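Local structure of peptide chain release factor subunit 1 (Aeropyrum pernix, 3AGK) at residues 49-54 against 120-125; 60-65 against 69-74. The protein probably recognises the stop codons UAA, UAG and UGA during archaeal translation and directs termination of polypeptide synthesis. All coordinates share one frame; numbering follows the deposited sequence.

Contact 1 of 2, residues 49-54 against 120-125; sequences MTLLRQ and FYYRTD
The rings of Phe120 and Tyr122 are both met obliquely by leucine methyls, and Leu51 gives one methyl to each. Its CD1 lies 3.5 Å from CE2 of Phe120 and 3.7 Å from CZ of the same ring, at the ring's outer end. Its CD2 comes to 4.3 Å from CG of Tyr122, where the ring joins its chain. The far part of the Tyr122 ring is met by Leu52, whose CD2 is 3.9 Å from CE1; both leucine methyls reach the tyrosine from the same side of the ring plane. Phe120 and Tyr122 both start toward the helix, and with CG anti to the backbone N (chi1 175° and 162°) the rings extend onward to it.

This is helix-on-sheet packing in eRF1 domain 1. Helix 45-58 lies against the outermost strand 121-125 of a four-stranded antiparallel sheet, and against Phe120 just before it; that strand is paired through backbone hydrogen bonds with strand 34-39. The nearest CA pair, Leu52 and Tyr122, is 9.0 Å apart, a gap bridged by side chains through apolar contacts. Helix 65-82 adds Met79 and Leu82 against Leu52, and Leu75 against Tyr122. Tyr121, between the two contacting rings in sequence, instead packs edge-to-face with Phe132.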
ATOM      1  N   MET A  49       8.604  16.874 -27.005  1.00 50.38           N
ATOM      2  CA  MET A  49       7.724  17.456 -28.009  1.00 52.76           C
ATOM      3  C   MET A  49       7.737  16.660 -29.327  1.00 52.71           C
ATOM      4  O   MET A  49       6.686  16.362 -29.897  1.00 52.47           O
ATOM      5  CB  MET A  49       8.162  18.907 -28.239  1.00 64.47           C
ATOM      6  CG  MET A  49       7.045  19.902 -28.463  1.00 73.35           C
ATOM      7  SD  MET A  49       5.689  19.882 -27.267  1.00 51.10           S
ATOM      8  CE  MET A  49       4.401  20.363 -28.408  1.00 77.29           C
ATOM      9  N   THR A  50       8.936  16.322 -29.804  1.00 52.93           N
ATOM     10  CA  THR A  50       9.107  15.457 -30.973  1.00 51.74           C
ATOM     11  C   THR A  50       8.472  14.077 -30.754  1.00 52.59           C
ATOM     12  O   THR A  50       7.757  13.568 -31.621  1.00 47.20           O
ATOM     13  CB  THR A  50      10.596  15.294 -31.331  1.00 52.98           C
ATOM     14  OG1 THR A  50      11.124  16.560 -31.728  1.00 57.59           O
ATOM     15  CG2 THR A  50      10.779  14.288 -32.485  1.00 56.84           C
ATOM     16  N   LEU A  51       8.710  13.487 -29.586  1.00 49.99           N
ATOM     17  CA  LEU A  51       8.104  12.201 -29.251  1.00 49.69           C
ATOM     18  C   LEU A  51       6.561  12.255 -29.247  1.00 46.41           C
ATOM     19  O   LEU A  51       5.907  11.396 -29.815  1.00 46.51           O
ATOM     20  CB  LEU A  51       8.641  11.693 -27.907  1.00 59.68           C
ATOM     21  CG  LEU A  51       8.142  10.314 -27.448  1.00 62.77           C
ATOM     22  CD1 LEU A  51       9.150   9.642 -26.518  1.00 53.20           C
ATOM     23  CD2 LEU A  51       6.780  10.428 -26.768  1.00 58.58           C
ATOM     24  N   LEU A  52       5.977  13.262 -28.607  1.00 40.98           N
ATOM     25  CA  LEU A  52       4.526  13.398 -28.604  1.00 40.64           C
ATOM     26  C   LEU A  52       3.997  13.613 -30.019  1.00 41.32           C
ATOM     27  O   LEU A  52       2.934  13.109 -30.371  1.00 44.17           O
ATOM     28  CB  LEU A  52       4.086  14.564 -27.708  1.00 41.53           C
ATOM     29  CG  LEU A  52       4.306  14.394 -26.209  1.00 42.31           C
ATOM     30  CD1 LEU A  52       3.815  15.614 -25.460  1.00 42.02           C
ATOM     31  CD2 LEU A  52       3.621  13.123 -25.701  1.00 45.75           C
ATOM     32  N   ARG A  53       4.737  14.379 -30.818  1.00 39.21           N
ATOM     33  CA  ARG A  53       4.334  14.659 -32.193  1.00 40.29           C
ATOM     34  C   ARG A  53       4.319  13.366 -33.025  1.00 46.66           C
ATOM     35  O   ARG A  53       3.437  13.173 -33.859  1.00 48.81           O
ATOM     36  CB  ARG A  53       5.267  15.700 -32.824  1.00 43.64           C
ATOM     37  CG  ARG A  53       4.785  17.136 -32.628  1.00 45.71           C
ATOM     38  CD  ARG A  53       5.821  18.166 -33.026  1.00 47.15           C
ATOM     39  NE  ARG A  53       5.325  19.499 -32.694  1.00 51.38           N
ATOM     40  CZ  ARG A  53       6.059  20.603 -32.702  1.00 52.52           C
ATOM     41  NH1 ARG A  53       7.342  20.547 -33.026  1.00 50.26           N
ATOM     42  NH2 ARG A  53       5.506  21.771 -32.387  1.00 56.81           N
ATOM     43  N   GLN A  54       5.302  12.495 -32.784  1.00 46.92           N
ATOM     44  CA  GLN A  54       5.358  11.170 -33.420  1.00 53.81           C
ATOM     45  C   GLN A  54       4.167  10.326 -33.002  1.00 56.18           C
ATOM     46  O   GLN A  54       3.457   9.754 -33.838  1.00 58.70           O
ATOM     47  CB  GLN A  54       6.617  10.423 -33.011  1.00 52.66           C
ATOM     48  CG  GLN A  54       7.910  11.102 -33.382  1.00 66.94           C
ATOM     49  CD  GLN A  54       9.095  10.185 -33.186  1.00 83.83           C
ATOM     50  OE1 GLN A  54      10.247  10.619 -33.197  1.00 84.71           O
ATOM     51  NE2 GLN A  54       8.815   8.895 -33.008  1.00 91.30           N
ATOM     52  N   PHE A 120      12.259   8.586 -17.970  1.00 68.09           N
ATOM     53  CA  PHE A 120      11.191   9.067 -18.836  1.00 65.33           C
ATOM     54  C   PHE A 120      10.174   7.961 -19.020  1.00 64.29           C
ATOM     55  O   PHE A 120      10.533   6.793 -19.107  1.00 64.93           O
ATOM     56  CB  PHE A 120      11.734   9.506 -20.190  1.00 58.31           C
ATOM     57  CG  PHE A 120      10.667   9.903 -21.164  1.00 56.83           C
ATOM     58  CD1 PHE A 120      10.089  11.154 -21.103  1.00 54.39           C
ATOM     59  CD2 PHE A 120      10.246   9.024 -22.149  1.00 59.84           C
ATOM     60  CE1 PHE A 120       9.104  11.534 -22.003  1.00 47.15           C
ATOM     61  CE2 PHE A 120       9.266   9.393 -23.054  1.00 52.78           C
ATOM     62  CZ  PHE A 120       8.695  10.646 -22.984  1.00 51.95           C
ATOM     63  N   TYR A 121       8.903   8.317 -19.067  1.00 63.88           N
ATOM     64  CA  TYR A 121       7.881   7.307 -19.249  1.00 63.84           C
ATOM     65  C   TYR A 121       6.716   7.961 -19.966  1.00 63.78           C
ATOM     66  O   TYR A 121       6.334   9.087 -19.646  1.00 53.03           O
ATOM     67  CB  TYR A 121       7.451   6.760 -17.890  1.00 68.13           C
ATOM     68  CG  TYR A 121       6.526   5.565 -17.936  1.00 68.99           C
ATOM     69  CD1 TYR A 121       7.035   4.271 -17.977  1.00 82.21           C
ATOM     70  CD2 TYR A 121       5.148   5.723 -17.913  1.00 64.49           C
ATOM     71  CE1 TYR A 121       6.193   3.163 -18.009  1.00 82.24           C
ATOM     72  CE2 TYR A 121       4.297   4.623 -17.939  1.00 69.74           C
ATOM     73  CZ  TYR A 121       4.829   3.347 -17.990  1.00 75.97           C
ATOM     74  OH  TYR A 121       3.997   2.257 -18.013  1.00 78.16           O
ATOM     75  N   TYR A 122       6.181   7.267 -20.961  1.00 57.27           N
ATOM     76  CA  TYR A 122       5.008   7.739 -21.675  1.00 58.99           C
ATOM     77  C   TYR A 122       4.065   6.574 -21.833  1.00 61.67           C
ATOM     78  O   TYR A 122       4.485   5.478 -22.206  1.00 70.25           O
ATOM     79  CB  TYR A 122       5.376   8.276 -23.056  1.00 61.23           C
ATOM     80  CG  TYR A 122       4.176   8.370 -23.986  1.00 63.58           C
ATOM     81  CD1 TYR A 122       3.338   9.466 -23.952  1.00 68.86           C
ATOM     82  CD2 TYR A 122       3.866   7.344 -24.877  1.00 72.24           C
ATOM     83  CE1 TYR A 122       2.236   9.560 -24.781  1.00 66.17           C
ATOM     84  CE2 TYR A 122       2.760   7.430 -25.718  1.00 68.75           C
ATOM     85  CZ  TYR A 122       1.954   8.549 -25.659  1.00 68.15           C
ATOM     86  OH  TYR A 122       0.852   8.672 -26.467  1.00 65.75           O
ATOM     87  N   ARG A 123       2.785   6.783 -21.572  1.00 57.08           N
ATOM     88  CA  ARG A 123       1.869   5.673 -21.770  1.00 69.55           C
ATOM     89  C   ARG A 123       0.418   6.083 -21.970  1.00 67.69           C
ATOM     90  O   ARG A 123      -0.028   7.116 -21.475  1.00 56.59           O
ATOM     91  CB  ARG A 123       1.999   4.681 -20.617  1.00 67.39           C
ATOM     92  CG  ARG A 123       1.306   3.373 -20.854  1.00 65.43           C
ATOM     93  CD  ARG A 123       2.003   2.298 -20.064  1.00 75.09           C
ATOM     94  NE  ARG A 123       1.992   1.030 -20.773  1.00 87.84           N
ATOM     95  CZ  ARG A 123       1.283  -0.026 -20.396  1.00 97.48           C
ATOM     96  NH1 ARG A 123       0.546   0.038 -19.296  1.00106.51           N
ATOM     97  NH2 ARG A 123       1.323  -1.142 -21.108  1.00 92.35           N
ATOM     98  N   THR A 124      -0.305   5.271 -22.733  1.00 66.28           N
ATOM     99  CA  THR A 124      -1.748   5.421 -22.827  1.00 64.03           C
ATOM    100  C   THR A 124      -2.382   4.143 -22.319  1.00 66.41           C
ATOM    101  O   THR A 124      -2.045   3.057 -22.769  1.00 75.74           O
ATOM    102  CB  THR A 124      -2.213   5.738 -24.249  1.00 67.87           C
ATOM    103  OG1 THR A 124      -1.672   4.777 -25.166  1.00 75.20           O
ATOM    104  CG2 THR A 124      -1.757   7.119 -24.641  1.00 65.98           C
ATOM    105  N   ASP A 125      -3.282   4.270 -21.358  1.00 68.58           N
ATOM    106  CA  ASP A 125      -3.869   3.092 -20.748  1.00 73.37           C
ATOM    107  C   ASP A 125      -5.308   3.356 -20.361  1.00 72.86           C
ATOM    108  O   ASP A 125      -5.834   4.442 -20.619  1.00 74.94           O
ATOM    109  CB  ASP A 125      -3.058   2.649 -19.532  1.00 73.78           C
ATOM    110  CG  ASP A 125      -2.993   1.138 -19.399  1.00 86.01           C
ATOM    111  OD1 ASP A 125      -1.874   0.597 -19.311  1.00 91.21           O
ATOM    112  OD2 ASP A 125      -4.059   0.490 -19.391  1.00 85.64           O
TER

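Contact 2 of 2, residues 60-65 against 69-74; sequences DNIKLK and QAVKRA
Gln69 and Lys65 form the tight part of this contact, at the tip of the helical hairpin of eRF1 domain 1. Residues Asn61 to Leu64 occupy the place of the NIKS motif, which in relatives takes part in stop-codon recognition, so the loop held here is probably the codon-reading end of the domain. The loop enters helix 65-82 with Leu64 at its N-cap position, and the first turn is held by a nearly straight bond from Gln69 N to Lys65 O, 3.0 Å long with 172° at the hydrogen. The side chain of Gln69 skirts the same acceptor, its CB 3.6 Å from Lys65 O.

Ile62 adds a single light apolar touch on buried Val71: CD1 of Ile62 lies 4.2 Å from CG2 of Val71, the two side chains crossing obliquely. Val71 also touches Thr59. Ile62 sits at the centre of an inverse gamma turn, closed by a weak bond of 3.1 Å from Lys63 N to Asn61 O.

The solvent side is loose and polar. Asp60 starts away from the helix, but its carboxylate comes back to it: OD1 is 3.3 Å from NZ of Lys72, a salt bridge whose hydrogen bond is weak. The two side chains meet at about a right angle. Asp60 is exposed, so solvent probably competes for this pairing. Lys72 is fully extended beyond CG, with chi2 to chi4 all within a degree of 180°, which carries its ammonium group across to the aspartate and leaves Lys72 CE 3.5 Å from Asp60 OD1.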
ATOM      1  N   ASP A  60      -3.255   7.526 -36.138  1.00 91.95           N
ATOM      2  CA  ASP A  60      -4.057   7.140 -37.301  1.00 99.35           C
ATOM      3  C   ASP A  60      -4.155   5.623 -37.409  1.00 95.13           C
ATOM      4  O   ASP A  60      -5.063   5.091 -38.038  1.00 93.63           O
ATOM      5  CB  ASP A  60      -3.488   7.741 -38.589  1.00104.90           C
ATOM      6  CG  ASP A  60      -3.784   9.221 -38.716  1.00106.55           C
ATOM      7  OD1 ASP A  60      -4.113   9.850 -37.687  1.00105.70           O
ATOM      8  OD2 ASP A  60      -3.692   9.754 -39.841  1.00108.50           O
ATOM      9  N   ASN A  61      -3.211   4.940 -36.773  1.00 97.11           N
ATOM     10  CA  ASN A  61      -3.192   3.486 -36.719  1.00101.53           C
ATOM     11  C   ASN A  61      -4.311   2.934 -35.836  1.00100.72           C
ATOM     12  O   ASN A  61      -4.530   1.724 -35.779  1.00108.42           O
ATOM     13  CB  ASN A  61      -1.833   2.989 -36.207  1.00106.25           C
ATOM     14  CG  ASN A  61      -0.660   3.459 -37.070  1.00107.57           C
ATOM     15  OD1 ASN A  61       0.506   3.246 -36.724  1.00105.52           O
ATOM     16  ND2 ASN A  61      -0.969   4.097 -38.197  1.00107.68           N
ATOM     17  N   ILE A  62      -5.015   3.818 -35.139  1.00 91.14           N
ATOM     18  CA  ILE A  62      -6.104   3.385 -34.272  1.00 86.74           C
ATOM     19  C   ILE A  62      -7.412   3.296 -35.042  1.00 92.25           C
ATOM     20  O   ILE A  62      -8.183   4.256 -35.104  1.00 85.40           O
ATOM     21  CB  ILE A  62      -6.286   4.307 -33.055  1.00 76.33           C
ATOM     22  CG1 ILE A  62      -5.065   4.222 -32.142  1.00 73.57           C
ATOM     23  CG2 ILE A  62      -7.536   3.925 -32.286  1.00 77.56           C
ATOM     24  CD1 ILE A  62      -5.012   5.303 -31.083  1.00 63.98           C
ATOM     25  N   LYS A  63      -7.641   2.133 -35.644  1.00104.45           N
ATOM     26  CA  LYS A  63      -8.930   1.821 -36.237  1.00104.44           C
ATOM     27  C   LYS A  63      -9.928   1.909 -35.095  1.00 96.97           C
ATOM     28  O   LYS A  63      -9.832   1.136 -34.146  1.00 96.02           O
ATOM     29  CB  LYS A  63      -8.899   0.405 -36.806  1.00118.26           C
ATOM     30  CG  LYS A  63      -7.516  -0.032 -37.303  1.00122.11           C
ATOM     31  CD  LYS A  63      -7.495  -1.506 -37.710  1.00127.28           C
ATOM     32  CE  LYS A  63      -6.091  -1.972 -38.083  1.00123.75           C
ATOM     33  NZ  LYS A  63      -6.056  -3.417 -38.462  1.00123.20           N
ATOM     34  N   LEU A  64     -10.855   2.864 -35.171  1.00 94.95           N
ATOM     35  CA  LEU A  64     -11.797   3.155 -34.081  1.00 95.80           C
ATOM     36  C   LEU A  64     -11.904   4.666 -33.832  1.00 98.91           C
ATOM     37  O   LEU A  64     -11.081   5.246 -33.117  1.00 99.86           O
ATOM     38  CB  LEU A  64     -11.373   2.451 -32.785  1.00 93.26           C
ATOM     39  CG  LEU A  64     -12.410   2.028 -31.739  1.00 95.60           C
ATOM     40  CD1 LEU A  64     -13.231   3.211 -31.244  1.00 98.87           C
ATOM     41  CD2 LEU A  64     -13.302   0.934 -32.290  1.00102.66           C
ATOM     42  N   LYS A  65     -12.924   5.289 -34.419  1.00100.46           N
ATOM     43  CA  LYS A  65     -13.161   6.732 -34.301  1.00 92.74           C
ATOM     44  C   LYS A  65     -12.948   7.297 -32.896  1.00 81.89           C
ATOM     45  O   LYS A  65     -12.007   8.051 -32.671  1.00 76.01           O
ATOM     46  CB  LYS A  65     -14.568   7.104 -34.799  1.00103.16           C
ATOM     47  CG  LYS A  65     -15.718   6.347 -34.106  1.00109.89           C
ATOM     48  CD  LYS A  65     -17.046   7.107 -34.192  1.00112.55           C
ATOM     49  CE  LYS A  65     -17.588   7.191 -35.622  1.00114.38           C
ATOM     50  NZ  LYS A  65     -18.188   5.913 -36.105  1.00117.39           N
ATOM     51  N   GLN A  69      -9.689   9.580 -31.662  1.00 74.78           N
ATOM     52  CA  GLN A  69      -9.902  10.979 -31.295  1.00 73.78           C
ATOM     53  C   GLN A  69      -9.428  11.255 -29.877  1.00 76.38           C
ATOM     54  O   GLN A  69      -8.777  12.268 -29.604  1.00 75.37           O
ATOM     55  CB  GLN A  69     -11.389  11.344 -31.384  1.00 77.27           C
ATOM     56  CG  GLN A  69     -11.887  11.736 -32.767  1.00 87.40           C
ATOM     57  CD  GLN A  69     -13.304  12.305 -32.736  1.00 96.54           C
ATOM     58  OE1 GLN A  69     -13.534  13.457 -33.116  1.00 95.07           O
ATOM     59  NE2 GLN A  69     -14.258  11.498 -32.278  1.00102.97           N
ATOM     60  N   ALA A  70      -9.786  10.349 -28.974  1.00 74.63           N
ATOM     61  CA  ALA A  70      -9.525  10.511 -27.554  1.00 64.39           C
ATOM     62  C   ALA A  70      -8.044  10.752 -27.299  1.00 67.12           C
ATOM     63  O   ALA A  70      -7.657  11.643 -26.535  1.00 62.95           O
ATOM     64  CB  ALA A  70      -9.981   9.277 -26.815  1.00 59.31           C
ATOM     65  N   VAL A  71      -7.219   9.940 -27.944  1.00 65.80           N
ATOM     66  CA  VAL A  71      -5.789  10.007 -27.741  1.00 61.95           C
ATOM     67  C   VAL A  71      -5.235  11.302 -28.326  1.00 55.55           C
ATOM     68  O   VAL A  71      -4.435  11.980 -27.690  1.00 52.67           O
ATOM     69  CB  VAL A  71      -5.089   8.757 -28.333  1.00 60.27           C
ATOM     70  CG1 VAL A  71      -3.572   8.890 -28.271  1.00 57.72           C
ATOM     71  CG2 VAL A  71      -5.549   7.506 -27.590  1.00 55.22           C
ATOM     72  N   LYS A  72      -5.674  11.654 -29.527  1.00 54.43           N
ATOM     73  CA  LYS A  72      -5.233  12.897 -30.146  1.00 56.33           C
ATOM     74  C   LYS A  72      -5.503  14.077 -29.221  1.00 53.78           C
ATOM     75  O   LYS A  72      -4.635  14.921 -29.007  1.00 53.52           O
ATOM     76  CB  LYS A  72      -5.920  13.117 -31.495  1.00 55.11           C
ATOM     77  CG  LYS A  72      -5.442  12.200 -32.603  1.00 64.21           C
ATOM     78  CD  LYS A  72      -6.197  12.455 -33.908  1.00 68.91           C
ATOM     79  CE  LYS A  72      -5.707  11.539 -35.021  1.00 73.98           C
ATOM     80  NZ  LYS A  72      -6.425  11.760 -36.305  1.00 79.13           N
ATOM     81  N   ARG A  73      -6.708  14.123 -28.664  1.00 53.39           N
ATOM     82  CA  ARG A  73      -7.088  15.211 -27.779  1.00 57.98           C
ATOM     83  C   ARG A  73      -6.184  15.327 -26.546  1.00 56.87           C
ATOM     84  O   ARG A  73      -5.784  16.428 -26.162  1.00 53.84           O
ATOM     85  CB  ARG A  73      -8.533  15.060 -27.327  1.00 60.25           C
ATOM     86  CG  ARG A  73      -8.978  16.195 -26.424  1.00 62.14           C
ATOM     87  CD  ARG A  73     -10.174  15.783 -25.607  1.00 65.52           C
ATOM     88  NE  ARG A  73     -10.934  16.926 -25.120  1.00 65.67           N
ATOM     89  CZ  ARG A  73     -12.040  16.815 -24.391  1.00 73.09           C
ATOM     90  NH1 ARG A  73     -12.492  15.606 -24.054  1.00 68.08           N
ATOM     91  NH2 ARG A  73     -12.684  17.906 -23.988  1.00 76.04           N
ATOM     92  N   ALA A  74      -5.886  14.194 -25.919  1.00 56.87           N
ATOM     93  CA  ALA A  74      -5.020  14.177 -24.740  1.00 53.62           C
ATOM     94  C   ALA A  74      -3.588  14.558 -25.110  1.00 55.00           C
ATOM     95  O   ALA A  74      -2.946  15.322 -24.400  1.00 48.41           O
ATOM     96  CB  ALA A  74      -5.045  12.811 -24.084  1.00 52.62           C
TER

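Overall arrangement
Both contacts belong to eRF1 domain 1. Their centres are 14 Å apart and their nearest atoms about 4 Å, without touching; contact 1 uses helix 45-58, contact 2 the loop after it and helix 65-82. Contact 1 is partly buried, joins a helix to a strand distant in sequence, and relies on aliphatic and aromatic groups alone. Contact 2 is a surface contact, local in sequence, and mixes one apolar pair with a salt bridge and a helical backbone bond. Helix 65-82 serves both places: its 69-74 part meets the loop and the helix's own first residue in contact 2, while a later part of the same helix borders contact 1.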